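Local structure of MIP07328p (Drosophila melanogaster, 6FKK) at residues L189-V198 with F210-F221. The protein is a semaphorin, a guidance cue that probably repels growing axons by binding receptors through the extracellular sema domain that makes up most of this chain. Residues are numbered along the deposited sequence; the frame is centred on the assembly and turned at random.
Sequences LKQLNQPDFV and FFRELSMEVMNF. With NAG (2-acetamido-2-deoxy-beta-D-glucopyranose), chain E.
F211 lays its ring alongside that of F197, the two pointing the same way with planes 53° apart and centroids 5.2 Å apart. With its CG between the backbone N and the carbonyl carbon (chi1 62°), the F211 ring is turned so that CD2 meets P195 CB and its tip, CZ, meets L192 CD2 at 3.8 Å. On the other sheet face, the R212 guanidinium lies with one face over D196 CB; D196 OD2 is 3.6 Å from R212 NH2 but well out of the guanidinium plane, a long, purely electrostatic pairing. An alanine in place of R212 would probably leave the D196 carboxylate without this countercharge and cost V198 CG1 one of its contacts. Strands 196-203 and 206-214 form an antiparallel beta hairpin within the sema domain, a beta-propeller fold, and D196 and R212 are a hydrogen-bonded pair. D196 also borders an attached N-acetylglucosamine. Just before strand 196-203, N193 N donates a bent bond to E213 OE2 at 2.9 Å, while E213 OE1 forms salt bridges with K252 and R228. L214 N donates to N193 O, and L214 CB packs against N193 CG at 3.6 Å. The N193 amide meets the F221 ring at its edge, with ND2 3.7 Å from F221 CE1.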
loop_
_atom_site.group_PDB
_atom_site.type_symbol
_atom_site.label_atom_id
_atom_site.label_comp_id
_atom_site.label_asym_id
_atom_site.label_seq_id
_atom_site.Cartn_x
_atom_site.Cartn_y
_atom_site.Cartn_z
ATOM N N LEU A 189 3.217 -22.583 9.917
ATOM C CA LEU A 189 2.202 -22.039 9.025
ATOM C C LEU A 189 1.075 -21.326 9.761
ATOM O O LEU A 189 0.242 -20.688 9.108
ATOM C CB LEU A 189 1.627 -23.156 8.151
ATOM C CG LEU A 189 2.650 -23.912 7.300
ATOM C CD1 LEU A 189 1.982 -25.036 6.530
ATOM C CD2 LEU A 189 3.369 -22.965 6.351
ATOM N N LYS A 190 1.022 -21.416 11.092
ATOM C CA LYS A 190 -0.004 -20.688 11.832
ATOM C C LYS A 190 0.273 -19.190 11.825
ATOM O O LYS A 190 -0.661 -18.381 11.773
ATOM C CB LYS A 190 -0.101 -21.216 13.265
ATOM C CG LYS A 190 -0.868 -22.527 13.388
ATOM C CD LYS A 190 -1.090 -22.926 14.840
ATOM C CE LYS A 190 0.211 -23.324 15.513
ATOM N NZ LYS A 190 -0.023 -23.865 16.880
ATOM N N GLN A 191 1.549 -18.802 11.868
ATOM C CA GLN A 191 1.898 -17.385 11.818
ATOM C C GLN A 191 1.935 -16.873 10.383
ATOM O O GLN A 191 1.368 -15.818 10.078
ATOM C CB GLN A 191 3.243 -17.147 12.507
ATOM C CG GLN A 191 3.196 -17.264 14.022
ATOM C CD GLN A 191 4.479 -16.797 14.684
ATOM O OE1 GLN A 191 5.555 -16.856 14.090
ATOM N NE2 GLN A 191 4.368 -16.320 15.919
ATOM N N LEU A 192 2.597 -17.606 9.489
ATOM C CA LEU A 192 2.726 -17.202 8.095
ATOM C C LEU A 192 2.613 -18.433 7.210
ATOM O O LEU A 192 3.262 -19.448 7.472
ATOM C CB LEU A 192 4.061 -16.490 7.849
ATOM C CG LEU A 192 4.228 -15.118 8.504
ATOM C CD1 LEU A 192 5.661 -14.631 8.376
ATOM C CD2 LEU A 192 3.271 -14.128 7.876
ATOM N N ASN A 193 1.792 -18.338 6.162
ATOM C CA ASN A 193 1.514 -19.454 5.254
ATOM C C ASN A 193 1.646 -18.950 3.818
ATOM O O ASN A 193 0.660 -18.514 3.218
ATOM C CB ASN A 193 0.127 -20.033 5.523
ATOM C CG ASN A 193 -0.060 -21.410 4.917
ATOM O OD1 ASN A 193 0.645 -21.795 3.985
ATOM N ND2 ASN A 193 -1.019 -22.162 5.448
ATOM N N GLN A 194 2.856 -19.031 3.272
ATOM C CA GLN A 194 3.170 -18.552 1.930
ATOM C C GLN A 194 2.666 -17.127 1.687
ATOM O O GLN A 194 1.864 -16.894 0.772
ATOM C CB GLN A 194 2.617 -19.501 0.877
ATOM C CG GLN A 194 3.062 -20.944 1.038
ATOM C CD GLN A 194 2.682 -21.806 -0.151
ATOM O OE1 GLN A 194 2.631 -21.330 -1.285
ATOM N NE2 GLN A 194 2.411 -23.082 0.104
ATOM N N PRO A 195 3.123 -16.151 2.467
ATOM C CA PRO A 195 2.578 -14.798 2.348
ATOM C C PRO A 195 3.259 -13.982 1.261
ATOM O O PRO A 195 4.443 -14.148 0.964
ATOM C CB PRO A 195 2.852 -14.196 3.728
ATOM C CG PRO A 195 4.132 -14.844 4.137
ATOM C CD PRO A 195 4.107 -16.244 3.560
ATOM N N ASP A 196 2.476 -13.086 0.663
ATOM C CA ASP A 196 2.972 -12.062 -0.251
ATOM C C ASP A 196 2.667 -10.713 0.384
ATOM O O ASP A 196 1.499 -10.317 0.475
ATOM C CB ASP A 196 2.330 -12.182 -1.635
ATOM C CG ASP A 196 2.733 -13.453 -2.363
ATOM O OD1 ASP A 196 3.507 -14.255 -1.799
ATOM O OD2 ASP A 196 2.272 -13.650 -3.507
ATOM N N PHE A 197 3.706 -10.018 0.834
ATOM C CA PHE A 197 3.525 -8.774 1.567
ATOM C C PHE A 197 3.301 -7.606 0.615
ATOM O O PHE A 197 3.862 -7.553 -0.483
ATOM C CB PHE A 197 4.734 -8.500 2.461
ATOM C CG PHE A 197 4.987 -9.572 3.481
ATOM C CD1 PHE A 197 4.366 -9.529 4.718
ATOM C CD2 PHE A 197 5.841 -10.627 3.202
ATOM C CE1 PHE A 197 4.593 -10.514 5.659
ATOM C CE2 PHE A 197 6.072 -11.616 4.140
ATOM C CZ PHE A 197 5.447 -11.560 5.370
ATOM N N VAL A 198 2.467 -6.662 1.051
ATOM C CA VAL A 198 2.116 -5.501 0.241
ATOM C C VAL A 198 2.428 -4.179 0.926
ATOM O O VAL A 198 2.328 -3.129 0.273
ATOM C CB VAL A 198 0.630 -5.530 -0.180
ATOM C CG1 VAL A 198 0.273 -6.865 -0.823
ATOM C CG2 VAL A 198 -0.268 -5.239 1.011
ATOM N N PHE A 210 0.822 -5.668 6.121
ATOM C CA PHE A 210 -0.322 -6.051 5.306
ATOM C C PHE A 210 0.135 -7.039 4.243
ATOM O O PHE A 210 1.119 -6.786 3.540
ATOM C CB PHE A 210 -0.973 -4.825 4.662
ATOM C CG PHE A 210 -1.551 -3.857 5.656
ATOM C CD1 PHE A 210 -0.748 -2.909 6.269
ATOM C CD2 PHE A 210 -2.897 -3.901 5.984
ATOM C CE1 PHE A 210 -1.276 -2.022 7.187
ATOM C CE2 PHE A 210 -3.430 -3.015 6.900
ATOM C CZ PHE A 210 -2.619 -2.074 7.502
ATOM N N PHE A 211 -0.578 -8.158 4.129
ATOM C CA PHE A 211 -0.173 -9.223 3.222
ATOM C C PHE A 211 -1.359 -10.142 2.969
ATOM O O PHE A 211 -2.379 -10.083 3.658
ATOM C CB PHE A 211 1.012 -10.015 3.787
ATOM C CG PHE A 211 0.711 -10.722 5.080
ATOM C CD1 PHE A 211 0.836 -10.061 6.292
ATOM C CD2 PHE A 211 0.312 -12.050 5.084
ATOM C CE1 PHE A 211 0.562 -10.708 7.483
ATOM C CE2 PHE A 211 0.038 -12.703 6.271
ATOM C CZ PHE A 211 0.163 -12.031 7.473
ATOM N N ARG A 212 -1.203 -10.998 1.962
ATOM C CA ARG A 212 -2.141 -12.067 1.668
ATOM C C ARG A 212 -1.432 -13.401 1.843
ATOM O O ARG A 212 -0.227 -13.515 1.596
ATOM C CB ARG A 212 -2.705 -11.943 0.247
ATOM C CG ARG A 212 -1.647 -11.938 -0.840
ATOM C CD ARG A 212 -2.263 -11.705 -2.213
ATOM N NE ARG A 212 -1.263 -11.742 -3.277
ATOM C CZ ARG A 212 -0.581 -10.680 -3.696
ATOM N NH1 ARG A 212 -0.794 -9.495 -3.140
ATOM N NH2 ARG A 212 0.312 -10.801 -4.670
ATOM N N GLU A 213 -2.178 -14.409 2.284
ATOM C CA GLU A 213 -1.580 -15.698 2.603
ATOM C C GLU A 213 -2.635 -16.786 2.470
ATOM O O GLU A 213 -3.833 -16.511 2.367
ATOM C CB GLU A 213 -0.985 -15.703 4.014
ATOM C CG GLU A 213 -2.028 -15.594 5.115
ATOM C CD GLU A 213 -1.472 -15.926 6.487
ATOM O OE1 GLU A 213 -2.143 -15.613 7.492
ATOM O OE2 GLU A 213 -0.364 -16.502 6.558
ATOM N N LEU A 214 -2.167 -18.032 2.483
ATOM C CA LEU A 214 -3.065 -19.175 2.487
ATOM C C LEU A 214 -3.789 -19.276 3.823
ATOM O O LEU A 214 -3.303 -18.811 4.858
ATOM C CB LEU A 214 -2.294 -20.465 2.210
ATOM C CG LEU A 214 -1.614 -20.554 0.842
ATOM C CD1 LEU A 214 -0.861 -21.870 0.699
ATOM C CD2 LEU A 214 -2.630 -20.382 -0.279
ATOM N N SER A 215 -4.962 -19.898 3.795
ATOM C CA SER A 215 -5.848 -19.941 4.949
ATOM C C SER A 215 -5.800 -21.310 5.609
ATOM O O SER A 215 -5.863 -22.340 4.929
ATOM C CB SER A 215 -7.285 -19.616 4.545
ATOM O OG SER A 215 -8.156 -19.766 5.652
ATOM N N MET A 216 -5.692 -21.312 6.935
ATOM C CA MET A 216 -5.890 -22.512 7.732
ATOM C C MET A 216 -7.277 -22.581 8.348
ATOM O O MET A 216 -7.800 -23.682 8.544
ATOM C CB MET A 216 -4.849 -22.585 8.854
ATOM C CG MET A 216 -3.417 -22.720 8.381
ATOM S SD MET A 216 -2.264 -22.773 9.767
ATOM C CE MET A 216 -3.052 -23.985 10.827
ATOM N N GLU A 217 -7.886 -21.429 8.635
ATOM C CA GLU A 217 -9.158 -21.398 9.349
ATOM C C GLU A 217 -10.290 -22.044 8.562
ATOM O O GLU A 217 -11.324 -22.375 9.153
ATOM C CB GLU A 217 -9.523 -19.955 9.703
ATOM C CG GLU A 217 -9.525 -19.002 8.519
ATOM C CD GLU A 217 -9.849 -17.578 8.925
ATOM O OE1 GLU A 217 -10.325 -17.380 10.060
ATOM O OE2 GLU A 217 -9.626 -16.656 8.115
ATOM N N VAL A 218 -10.130 -22.222 7.248
ATOM C CA VAL A 218 -11.125 -22.969 6.492
ATOM C C VAL A 218 -11.137 -24.415 6.980
ATOM O O VAL A 218 -10.105 -24.973 7.375
ATOM C CB VAL A 218 -10.858 -22.890 4.980
ATOM C CG1 VAL A 218 -11.278 -21.532 4.437
ATOM C CG2 VAL A 218 -9.391 -23.146 4.684
ATOM N N MET A 219 -12.327 -25.021 6.962
ATOM C CA MET A 219 -12.511 -26.344 7.554
ATOM C C MET A 219 -11.584 -27.377 6.924
ATOM O O MET A 219 -10.861 -28.092 7.628
ATOM C CB MET A 219 -13.972 -26.775 7.414
ATOM C CG MET A 219 -14.644 -26.258 6.150
ATOM S SD MET A 219 -16.085 -27.223 5.661
ATOM C CE MET A 219 -15.298 -28.741 5.125
ATOM N N ASN A 220 -11.588 -27.468 5.597
ATOM C CA ASN A 220 -10.817 -28.476 4.884
ATOM C C ASN A 220 -9.410 -28.012 4.527
ATOM O O ASN A 220 -8.738 -28.681 3.736
ATOM C CB ASN A 220 -11.559 -28.897 3.615
ATOM C CG ASN A 220 -12.104 -27.715 2.842
ATOM O OD1 ASN A 220 -12.680 -26.793 3.421
ATOM N ND2 ASN A 220 -11.921 -27.730 1.528
ATOM N N PHE A 221 -8.951 -26.889 5.089
ATOM C CA PHE A 221 -7.629 -26.335 4.791
ATOM C C PHE A 221 -7.460 -26.083 3.292
ATOM O O PHE A 221 -6.357 -26.186 2.747
ATOM C CB PHE A 221 -6.517 -27.243 5.335
ATOM C CG PHE A 221 -5.135 -26.654 5.235
ATOM C CD1 PHE A 221 -4.842 -25.429 5.808
ATOM C CD2 PHE A 221 -4.128 -27.337 4.571
ATOM C CE1 PHE A 221 -3.571 -24.891 5.712
ATOM C CE2 PHE A 221 -2.856 -26.805 4.474
ATOM C CZ PHE A 221 -2.578 -25.581 5.046
HETATM C C1 NAG E . 7.698 -13.944 -2.093
HETATM C C2 NAG E . 8.205 -15.039 -3.051
HETATM C C3 NAG E . 7.525 -16.382 -2.775
HETATM C C4 NAG E . 7.609 -16.741 -1.299
HETATM C C5 NAG E . 7.030 -15.604 -0.471
HETATM C C6 NAG E . 7.103 -15.858 1.017
HETATM C C7 NAG E . 6.832 -14.474 -5.028
HETATM C C8 NAG E . 6.866 -14.071 -6.471
HETATM N N2 NAG E . 8.026 -14.647 -4.442
HETATM O O3 NAG E . 8.157 -17.391 -3.553
HETATM O O4 NAG E . 6.876 -17.934 -1.043
HETATM O O5 NAG E . 7.777 -14.408 -0.731
HETATM O O6 NAG E . 6.890 -17.230 1.321
HETATM O O7 NAG E . 5.773 -14.630 -4.425
#